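Local structure of RNA methyltransferase, TrmH family (Porphyromonas gingivalis, 2I6D) at residues F12-S15 with L16-R19; Y21-R24 with E25-F28; S239-V242 with A243-T246. The protein probably binds RNA and transfers a methyl group to it, as other SPOUT methyltransferases of the TrmH family do. All coordinates share one frame; numbering follows the deposited sequence.

Overall arrangement
Contacts 1 and 2 follow each other in the N-terminal part, in the range assigned to an MRM3-like substrate-binding domain. Contact 3 lies in the SpoU methylase range. The centres of contacts 1 and 2 are about 8 Å apart, and the two touch. Leu16 O and Arg22 NH1, 2.9 Å apart, are probably hydrogen-bonded, and Phe12 packs on Glu25. Contact 3 lies across the centre of the chain, with its centre about 31 Å from either of the others. Its Val242 side chain is about 4 Å from a bound acetic acid molecule, probably from the crystallisation liquor. Contact 3 is probably the one near the cofactor pocket, as in relatives.

Contact 1: F12-S15 with L16-R19; sequences FLRS and LRER
Ser15 to Glu18 form a type I beta turn, closed by Glu18 N donating to Ser15 O at 3.0 Å. This turn carries the chain from helix 7-15 to helix 19-25. Weak backbone bonds run from Leu16 N to Leu13 O and from Arg17 N to Arg14 O. On the apolar side, Leu16 CD1 meets Phe12 CE2 obliquely at 4.1 Å. Both side chains also pack on Val90 of strand 87-92. Ser15 OG turns back and donates to Phe12 O at 2.6 Å; with chi1 at 75°, OG lies between the backbone N and the carbonyl carbon of Ser15, from where it meets Phe12 O. On the polar side, Arg14 and Arg17 run side by side and point the same way. Their guanidinium planes are 52° apart, and Arg14 CB lies above one face of the Arg17 guanidinium, offset toward its rim. The like charges come to 3.9 Å between Arg14 NH1 and Arg17 NH1. The Arg14 guanidinium is hydrogen-bonded to Arg77 O. One water accepts from Arg17 NH2 and donates to Leu13 O. A second water donates to Arg14 O at 3.0 Å and to Glu18 OE2 at 2.7 Å.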
ATOM      1  N   PHE A  12      13.105  15.936  13.476  1.00 28.13           N
ATOM      2  CA  PHE A  12      13.202  14.829  12.532  1.00 27.70           C
ATOM      3  C   PHE A  12      11.933  13.972  12.488  1.00 28.15           C
ATOM      4  O   PHE A  12      11.372  13.757  11.412  1.00 27.55           O
ATOM      5  CB  PHE A  12      14.422  13.958  12.873  1.00 28.40           C
ATOM      6  CG  PHE A  12      14.496  12.694  12.090  1.00 29.07           C
ATOM      7  CD1 PHE A  12      14.944  12.713  10.769  1.00 31.22           C
ATOM      8  CD2 PHE A  12      14.118  11.474  12.669  1.00 30.96           C
ATOM      9  CE1 PHE A  12      15.008  11.534  10.028  1.00 32.24           C
ATOM     10  CE2 PHE A  12      14.186  10.295  11.938  1.00 28.63           C
ATOM     11  CZ  PHE A  12      14.635  10.330  10.612  1.00 29.94           C
ATOM     12  N   LEU A  13      11.498  13.478  13.652  1.00 27.05           N
ATOM     13  CA  LEU A  13      10.269  12.686  13.757  1.00 28.26           C
ATOM     14  C   LEU A  13       9.050  13.403  13.146  1.00 28.30           C
ATOM     15  O   LEU A  13       8.253  12.798  12.388  1.00 28.14           O
ATOM     16  CB  LEU A  13      10.010  12.298  15.225  1.00 27.20           C
ATOM     17  CG  LEU A  13      10.914  11.159  15.714  1.00 28.09           C
ATOM     18  CD1 LEU A  13      10.956  11.162  17.224  1.00 28.87           C
ATOM     19  CD2 LEU A  13      10.444   9.744  15.155  1.00 28.59           C
ATOM     20  N   ARG A  14       8.902  14.684  13.467  1.00 27.85           N
ATOM     21  CA  ARG A  14       7.734  15.459  12.978  1.00 27.80           C
ATOM     22  C   ARG A  14       7.779  15.684  11.462  1.00 27.21           C
ATOM     23  O   ARG A  14       6.751  15.736  10.814  1.00 26.35           O
ATOM     24  CB  ARG A  14       7.622  16.798  13.712  1.00 28.38           C
ATOM     25  CG  ARG A  14       7.278  16.650  15.205  1.00 28.33           C
ATOM     26  CD  ARG A  14       7.290  17.997  15.956  1.00 29.68           C
ATOM     27  NE  ARG A  14       6.372  18.973  15.380  1.00 32.14           N
ATOM     28  CZ  ARG A  14       5.053  18.947  15.538  1.00 34.42           C
ATOM     29  NH1 ARG A  14       4.477  17.999  16.282  1.00 34.17           N
ATOM     30  NH2 ARG A  14       4.307  19.882  14.960  1.00 34.26           N
ATOM     31  N   SER A  15       8.985  15.803  10.907  1.00 27.16           N
ATOM     32  CA  SER A  15       9.162  16.093   9.488  1.00 26.78           C
ATOM     33  C   SER A  15       8.626  14.951   8.615  1.00 26.76           C
ATOM     34  O   SER A  15       8.246  15.175   7.465  1.00 25.93           O
ATOM     35  CB  SER A  15      10.641  16.337   9.176  1.00 26.90           C
ATOM     36  OG  SER A  15      11.345  15.102   9.175  1.00 26.63           O
ATOM     37  N   LEU A  16       8.562  13.733   9.158  1.00 26.92           N
ATOM     38  CA  LEU A  16       8.231  12.571   8.319  1.00 27.25           C
ATOM     39  C   LEU A  16       6.747  12.474   7.942  1.00 27.78           C
ATOM     40  O   LEU A  16       6.353  11.644   7.100  1.00 28.12           O
ATOM     41  CB  LEU A  16       8.706  11.269   8.979  1.00 28.05           C
ATOM     42  CG  LEU A  16      10.213  11.206   9.229  1.00 26.75           C
ATOM     43  CD1 LEU A  16      10.556   9.914   9.991  1.00 26.27           C
ATOM     44  CD2 LEU A  16      11.073  11.370   7.942  1.00 27.35           C
ATOM     45  N   ARG A  17       5.930  13.330   8.538  1.00 28.20           N
ATOM     46  CA  ARG A  17       4.554  13.457   8.097  1.00 28.72           C
ATOM     47  C   ARG A  17       4.430  14.147   6.709  1.00 29.45           C
ATOM     48  O   ARG A  17       3.356  14.122   6.100  1.00 29.72           O
ATOM     49  CB  ARG A  17       3.730  14.205   9.123  1.00 28.90           C
ATOM     50  CG  ARG A  17       3.946  15.705   9.180  1.00 29.69           C
ATOM     51  CD  ARG A  17       3.485  16.217  10.551  1.00 34.76           C
ATOM     52  NE  ARG A  17       4.026  15.339  11.599  1.00 36.22           N
ATOM     53  CZ  ARG A  17       3.662  15.339  12.886  1.00 39.41           C
ATOM     54  NH1 ARG A  17       2.733  16.181  13.327  1.00 37.01           N
ATOM     55  NH2 ARG A  17       4.240  14.486  13.737  1.00 36.85           N
ATOM     56  N   GLU A  18       5.517  14.759   6.233  1.00 29.00           N
ATOM     57  CA  GLU A  18       5.535  15.417   4.921  1.00 30.49           C
ATOM     58  C   GLU A  18       6.291  14.573   3.911  1.00 29.95           C
ATOM     59  O   GLU A  18       7.405  14.110   4.196  1.00 30.41           O
ATOM     60  CB  GLU A  18       6.221  16.781   5.004  1.00 30.00           C
ATOM     61  CG  GLU A  18       5.629  17.738   6.021  1.00 32.64           C
ATOM     62  CD  GLU A  18       6.537  18.956   6.291  1.00 32.98           C
ATOM     63  OE1 GLU A  18       6.852  19.693   5.337  1.00 33.82           O
ATOM     64  OE2 GLU A  18       6.943  19.155   7.467  1.00 38.82           O
ATOM     65  N   ARG A  19       5.718  14.401   2.722  1.00 29.64           N
ATOM     66  CA  ARG A  19       6.367  13.618   1.670  1.00 29.35           C
ATOM     67  C   ARG A  19       7.783  14.137   1.359  1.00 28.90           C
ATOM     68  O   ARG A  19       8.717  13.355   1.130  1.00 28.63           O
ATOM     69  CB  ARG A  19       5.514  13.640   0.393  1.00 30.01           C
ATOM     70  CG  ARG A  19       6.248  13.099  -0.799  1.00 31.51           C
ATOM     71  CD  ARG A  19       5.330  12.558  -1.872  1.00 36.69           C
ATOM     72  NE  ARG A  19       6.108  11.896  -2.921  1.00 37.72           N
ATOM     73  CZ  ARG A  19       6.619  10.668  -2.834  1.00 39.29           C
ATOM     74  NH1 ARG A  19       7.316  10.182  -3.848  1.00 40.51           N
ATOM     75  NH2 ARG A  19       6.446   9.925  -1.741  1.00 39.88           N
TER
HETATM   76  O   HOH W   1       5.603  12.805  12.018  1.00 36.21           O
HETATM   77  O   HOH W   2       6.003  18.443   9.879  1.00 52.32           O

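Contact 2: Y21-R24 with E25-F28; sequences YRLR and EQAF
Leu23 O is gripped twice by Gln26. The side-chain NE2 of Gln26 donates to Leu23 O at 2.8 Å, and the backbone N of Gln26 adds a weak bond at 3.3 Å. The NE2 bond lies in the carbonyl plane on a lone pair, and Leu23 O is also near the amide plane of Gln26. A bend at chi2 (-63°) folds the Gln26 chain back to reach this carbonyl. The backbone forms a Schellman motif that ends helix 19-25. Gln26 is its C-prime residue, with a positive phi of 47°. The second bond of the motif runs from Ala27 N to Arg22 O at 3.0 Å. One residue earlier, Glu25 N donates to Tyr21 O at 2.9 Å, an ordinary helical bond. The CB and CG of Glu25 also lie against that oxygen. The reversal brings Ala27 O over the start of the Arg22 side chain, 3.2 Å from Arg22 CB. Arg22 CA makes a CA-H...O contact with the same oxygen. Further out, Arg22 CD touches Phe28 CB at 3.8 Å. The end of Arg22 then leaves the contact. Arg22 NH2 forms a salt bridge with Asp140 OD2, and Glu25, bent at chi2, forms one through OE1 with Arg46 NH1 of strand 45-51. The Phe28 ring meets that of Phe142. The contact thus joins helix 19-25 to strand 27-31, an outermost strand of the mixed sheet, where Phe28 bonds through its backbone to Phe91 of strand 87-92.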
ATOM      1  N   TYR A  21      10.028  15.380   3.236  1.00 27.00           N
ATOM      2  CA  TYR A  21      11.036  14.910   4.164  1.00 27.47           C
ATOM      3  C   TYR A  21      11.210  13.398   4.183  1.00 27.99           C
ATOM      4  O   TYR A  21      12.325  12.913   4.408  1.00 27.75           O
ATOM      5  CB  TYR A  21      10.811  15.502   5.559  1.00 27.88           C
ATOM      6  CG  TYR A  21      11.059  16.999   5.522  1.00 27.43           C
ATOM      7  CD1 TYR A  21      12.357  17.505   5.403  1.00 28.44           C
ATOM      8  CD2 TYR A  21      10.001  17.906   5.546  1.00 26.70           C
ATOM      9  CE1 TYR A  21      12.596  18.860   5.345  1.00 27.77           C
ATOM     10  CE2 TYR A  21      10.237  19.283   5.488  1.00 27.59           C
ATOM     11  CZ  TYR A  21      11.535  19.743   5.395  1.00 27.45           C
ATOM     12  OH  TYR A  21      11.786  21.084   5.318  1.00 28.76           O
ATOM     13  N   ARG A  22      10.137  12.656   3.904  1.00 27.98           N
ATOM     14  CA  ARG A  22      10.259  11.210   3.742  1.00 29.02           C
ATOM     15  C   ARG A  22      11.221  10.925   2.605  1.00 30.15           C
ATOM     16  O   ARG A  22      12.072  10.053   2.737  1.00 30.90           O
ATOM     17  CB  ARG A  22       8.910  10.535   3.486  1.00 29.52           C
ATOM     18  CG  ARG A  22       7.984  10.590   4.699  1.00 29.09           C
ATOM     19  CD  ARG A  22       6.818   9.583   4.578  1.00 30.15           C
ATOM     20  NE  ARG A  22       5.885   9.943   3.509  1.00 27.89           N
ATOM     21  CZ  ARG A  22       4.898  10.827   3.626  1.00 27.89           C
ATOM     22  NH1 ARG A  22       4.703  11.470   4.768  1.00 28.35           N
ATOM     23  NH2 ARG A  22       4.105  11.067   2.592  1.00 28.43           N
ATOM     24  N   LEU A  23      11.109  11.699   1.521  1.00 30.17           N
ATOM     25  CA  LEU A  23      11.976  11.547   0.359  1.00 31.09           C
ATOM     26  C   LEU A  23      13.416  11.939   0.667  1.00 31.18           C
ATOM     27  O   LEU A  23      14.350  11.217   0.303  1.00 31.37           O
ATOM     28  CB  LEU A  23      11.469  12.388  -0.819  1.00 31.54           C
ATOM     29  CG  LEU A  23      10.241  11.881  -1.570  1.00 32.84           C
ATOM     30  CD1 LEU A  23       9.808  12.918  -2.580  1.00 34.07           C
ATOM     31  CD2 LEU A  23      10.507  10.516  -2.243  1.00 36.61           C
ATOM     32  N   ARG A  24      13.592  13.074   1.338  1.00 30.54           N
ATOM     33  CA  ARG A  24      14.934  13.595   1.611  1.00 30.57           C
ATOM     34  C   ARG A  24      15.685  12.665   2.566  1.00 30.45           C
ATOM     35  O   ARG A  24      16.891  12.417   2.398  1.00 29.29           O
ATOM     36  CB  ARG A  24      14.831  14.985   2.216  1.00 30.57           C
ATOM     37  CG  ARG A  24      16.118  15.726   2.208  1.00 31.16           C
ATOM     38  CD  ARG A  24      15.941  17.112   2.699  1.00 29.72           C
ATOM     39  NE  ARG A  24      15.393  18.000   1.680  1.00 29.02           N
ATOM     40  CZ  ARG A  24      15.100  19.274   1.907  1.00 28.69           C
ATOM     41  NH1 ARG A  24      15.322  19.796   3.104  1.00 28.90           N
ATOM     42  NH2 ARG A  24      14.590  20.023   0.944  1.00 28.68           N
ATOM     43  N   GLU A  25      14.947  12.158   3.556  1.00 29.40           N
ATOM     44  CA  GLU A  25      15.497  11.277   4.582  1.00 30.36           C
ATOM     45  C   GLU A  25      15.448   9.809   4.199  1.00 30.01           C
ATOM     46  O   GLU A  25      16.024   8.969   4.900  1.00 30.52           O
ATOM     47  CB  GLU A  25      14.741  11.463   5.905  1.00 30.39           C
ATOM     48  CG  GLU A  25      14.882  12.857   6.536  1.00 31.20           C
ATOM     49  CD  GLU A  25      16.329  13.244   6.791  1.00 36.01           C
ATOM     50  OE1 GLU A  25      17.148  12.347   7.104  1.00 37.14           O
ATOM     51  OE2 GLU A  25      16.649  14.449   6.676  1.00 37.69           O
ATOM     52  N   GLN A  26      14.747   9.500   3.105  1.00 29.76           N
ATOM     53  CA  GLN A  26      14.474   8.119   2.708  1.00 29.70           C
ATOM     54  C   GLN A  26      13.997   7.340   3.926  1.00 29.85           C
ATOM     55  O   GLN A  26      14.542   6.285   4.262  1.00 29.76           O
ATOM     56  CB  GLN A  26      15.701   7.458   2.038  1.00 30.03           C
ATOM     57  CG  GLN A  26      15.946   7.957   0.588  1.00 32.57           C
ATOM     58  CD  GLN A  26      14.787   7.605  -0.356  1.00 36.01           C
ATOM     59  OE1 GLN A  26      14.499   6.425  -0.603  1.00 38.18           O
ATOM     60  NE2 GLN A  26      14.108   8.633  -0.868  1.00 36.86           N
ATOM     61  N   ALA A  27      12.983   7.892   4.597  1.00 29.33           N
ATOM     62  CA  ALA A  27      12.473   7.320   5.838  1.00 29.22           C
ATOM     63  C   ALA A  27      10.959   7.543   5.994  1.00 28.98           C
ATOM     64  O   ALA A  27      10.384   8.451   5.387  1.00 28.26           O
ATOM     65  CB  ALA A  27      13.207   7.913   7.030  1.00 28.55           C
ATOM     66  N   PHE A  28      10.318   6.716   6.811  1.00 28.74           N
ATOM     67  CA  PHE A  28       8.907   6.930   7.131  1.00 28.28           C
ATOM     68  C   PHE A  28       8.648   6.380   8.514  1.00 28.62           C
ATOM     69  O   PHE A  28       9.388   5.491   8.990  1.00 29.53           O
ATOM     70  CB  PHE A  28       7.986   6.274   6.079  1.00 28.64           C
ATOM     71  CG  PHE A  28       7.992   4.759   6.111  1.00 27.98           C
ATOM     72  CD1 PHE A  28       7.005   4.064   6.806  1.00 30.17           C
ATOM     73  CD2 PHE A  28       8.998   4.038   5.487  1.00 28.22           C
ATOM     74  CE1 PHE A  28       6.998   2.670   6.830  1.00 29.30           C
ATOM     75  CE2 PHE A  28       9.001   2.609   5.511  1.00 27.86           C
ATOM     76  CZ  PHE A  28       7.998   1.944   6.188  1.00 29.28           C
TER

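Contact 3: S239-V242 with A243-T246; sequences SLNV and AIAT
Asn241, Val242 and Ile244 bury the most surface at this helix N-terminus, where Asn241 is the N-cap of helix 242-255. The sequence SLNV fits a conserved motif of the SpoU family that in relatives helps form the cofactor pocket of the SPOUT fold, and this protein is knotted, as expected of that fold. Asn241 OD1 accepts from Ile244 N at 3.2 Å, in the carbonyl plane and on a lone pair. A weak bond from Ala243 N reaches the same oxygen at 2.8 Å. With chi1 at 169°, the Asn241 amide swings over the first turn, and OD1 meets the N-H groups that the helix start would otherwise leave without a partner. Asn241 O takes Ala245 N at 3.0 Å. Asn241 ND2 donates to Asn116 OD1 of helix 114-127. The base of the Ile244 side chain lies against the cap, with CG1 3.9 Å from Asn241 CB; its end leads away. Ile244 CG2 is 4.3 Å from CD2 of Leu240, a looser apolar touch on the solvent side. Val242 is buried; its side chain packs on Asn116 and on Leu205 of strand 201-206. It is also about 4 Å from a bound acetic acid molecule. The Val242 and Thr246 side chains lie side by side and point the same way. Val242 O has two donors from Thr246 on opposite faces of its plane: Thr246 N at 2.9 Å and Thr246 OG1 at 2.7 Å.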
ATOM      1  N   SER A 239     -20.666   3.482 -11.144  1.00 40.62           N
ATOM      2  CA  SER A 239     -19.500   2.659 -10.840  1.00 40.09           C
ATOM      3  C   SER A 239     -19.469   2.216  -9.387  1.00 38.45           C
ATOM      4  O   SER A 239     -20.040   2.881  -8.530  1.00 38.62           O
ATOM      5  CB  SER A 239     -18.206   3.411 -11.176  1.00 40.44           C
ATOM      6  OG  SER A 239     -17.090   2.557 -11.016  1.00 44.01           O
ATOM      7  N   LEU A 240     -18.807   1.088  -9.123  1.00 36.83           N
ATOM      8  CA  LEU A 240     -18.572   0.654  -7.754  1.00 34.98           C
ATOM      9  C   LEU A 240     -17.327   1.355  -7.233  1.00 34.27           C
ATOM     10  O   LEU A 240     -16.434   1.679  -8.004  1.00 32.99           O
ATOM     11  CB  LEU A 240     -18.339  -0.855  -7.688  1.00 35.77           C
ATOM     12  CG  LEU A 240     -19.551  -1.772  -7.841  1.00 35.87           C
ATOM     13  CD1 LEU A 240     -19.062  -3.197  -7.983  1.00 36.62           C
ATOM     14  CD2 LEU A 240     -20.515  -1.593  -6.660  1.00 36.56           C
ATOM     15  N   ASN A 241     -17.276   1.579  -5.918  1.00 32.61           N
ATOM     16  CA  ASN A 241     -16.073   2.098  -5.279  1.00 32.38           C
ATOM     17  C   ASN A 241     -14.870   1.214  -5.697  1.00 31.45           C
ATOM     18  O   ASN A 241     -15.015   0.004  -5.845  1.00 31.97           O
ATOM     19  CB  ASN A 241     -16.296   2.096  -3.760  1.00 33.18           C
ATOM     20  CG  ASN A 241     -15.018   2.375  -2.982  1.00 36.62           C
ATOM     21  OD1 ASN A 241     -14.235   1.473  -2.736  1.00 38.03           O
ATOM     22  ND2 ASN A 241     -14.794   3.639  -2.622  1.00 35.49           N
ATOM     23  N   VAL A 242     -13.697   1.815  -5.918  1.00 29.65           N
ATOM     24  CA  VAL A 242     -12.554   1.040  -6.424  1.00 29.92           C
ATOM     25  C   VAL A 242     -12.100  -0.079  -5.466  1.00 29.35           C
ATOM     26  O   VAL A 242     -11.679  -1.132  -5.910  1.00 28.51           O
ATOM     27  CB  VAL A 242     -11.344   1.968  -6.810  1.00 29.92           C
ATOM     28  CG1 VAL A 242     -10.864   2.762  -5.605  1.00 30.61           C
ATOM     29  CG2 VAL A 242     -10.202   1.134  -7.417  1.00 31.53           C
ATOM     30  N   ALA A 243     -12.165   0.157  -4.158  1.00 29.31           N
ATOM     31  CA  ALA A 243     -11.733  -0.877  -3.213  1.00 28.64           C
ATOM     32  C   ALA A 243     -12.749  -2.036  -3.220  1.00 29.20           C
ATOM     33  O   ALA A 243     -12.391  -3.201  -3.048  1.00 29.03           O
ATOM     34  CB  ALA A 243     -11.590  -0.272  -1.801  1.00 29.40           C
ATOM     35  N   ILE A 244     -14.033  -1.699  -3.346  1.00 29.09           N
ATOM     36  CA  ILE A 244     -15.083  -2.718  -3.456  1.00 29.25           C
ATOM     37  C   ILE A 244     -14.845  -3.576  -4.700  1.00 29.49           C
ATOM     38  O   ILE A 244     -14.869  -4.821  -4.630  1.00 29.36           O
ATOM     39  CB  ILE A 244     -16.502  -2.066  -3.475  1.00 28.96           C
ATOM     40  CG1 ILE A 244     -16.811  -1.400  -2.122  1.00 30.34           C
ATOM     41  CG2 ILE A 244     -17.603  -3.065  -3.915  1.00 29.50           C
ATOM     42  CD1 ILE A 244     -17.000  -2.427  -0.937  1.00 34.12           C
ATOM     43  N   ALA A 245     -14.601  -2.924  -5.840  1.00 29.86           N
ATOM     44  CA  ALA A 245     -14.353  -3.633  -7.076  1.00 29.44           C
ATOM     45  C   ALA A 245     -13.107  -4.510  -6.927  1.00 30.65           C
ATOM     46  O   ALA A 245     -13.096  -5.662  -7.363  1.00 30.28           O
ATOM     47  CB  ALA A 245     -14.175  -2.631  -8.257  1.00 30.44           C
ATOM     48  N   THR A 246     -12.076  -3.978  -6.275  1.00 30.47           N
ATOM     49  CA  THR A 246     -10.845  -4.752  -6.070  1.00 31.01           C
ATOM     50  C   THR A 246     -11.103  -6.045  -5.276  1.00 30.45           C
ATOM     51  O   THR A 246     -10.572  -7.103  -5.606  1.00 29.75           O
ATOM     52  CB  THR A 246      -9.791  -3.880  -5.337  1.00 30.62           C
ATOM     53  OG1 THR A 246      -9.499  -2.730  -6.129  1.00 31.64           O
ATOM     54  CG2 THR A 246      -8.499  -4.659  -5.066  1.00 32.38           C
TER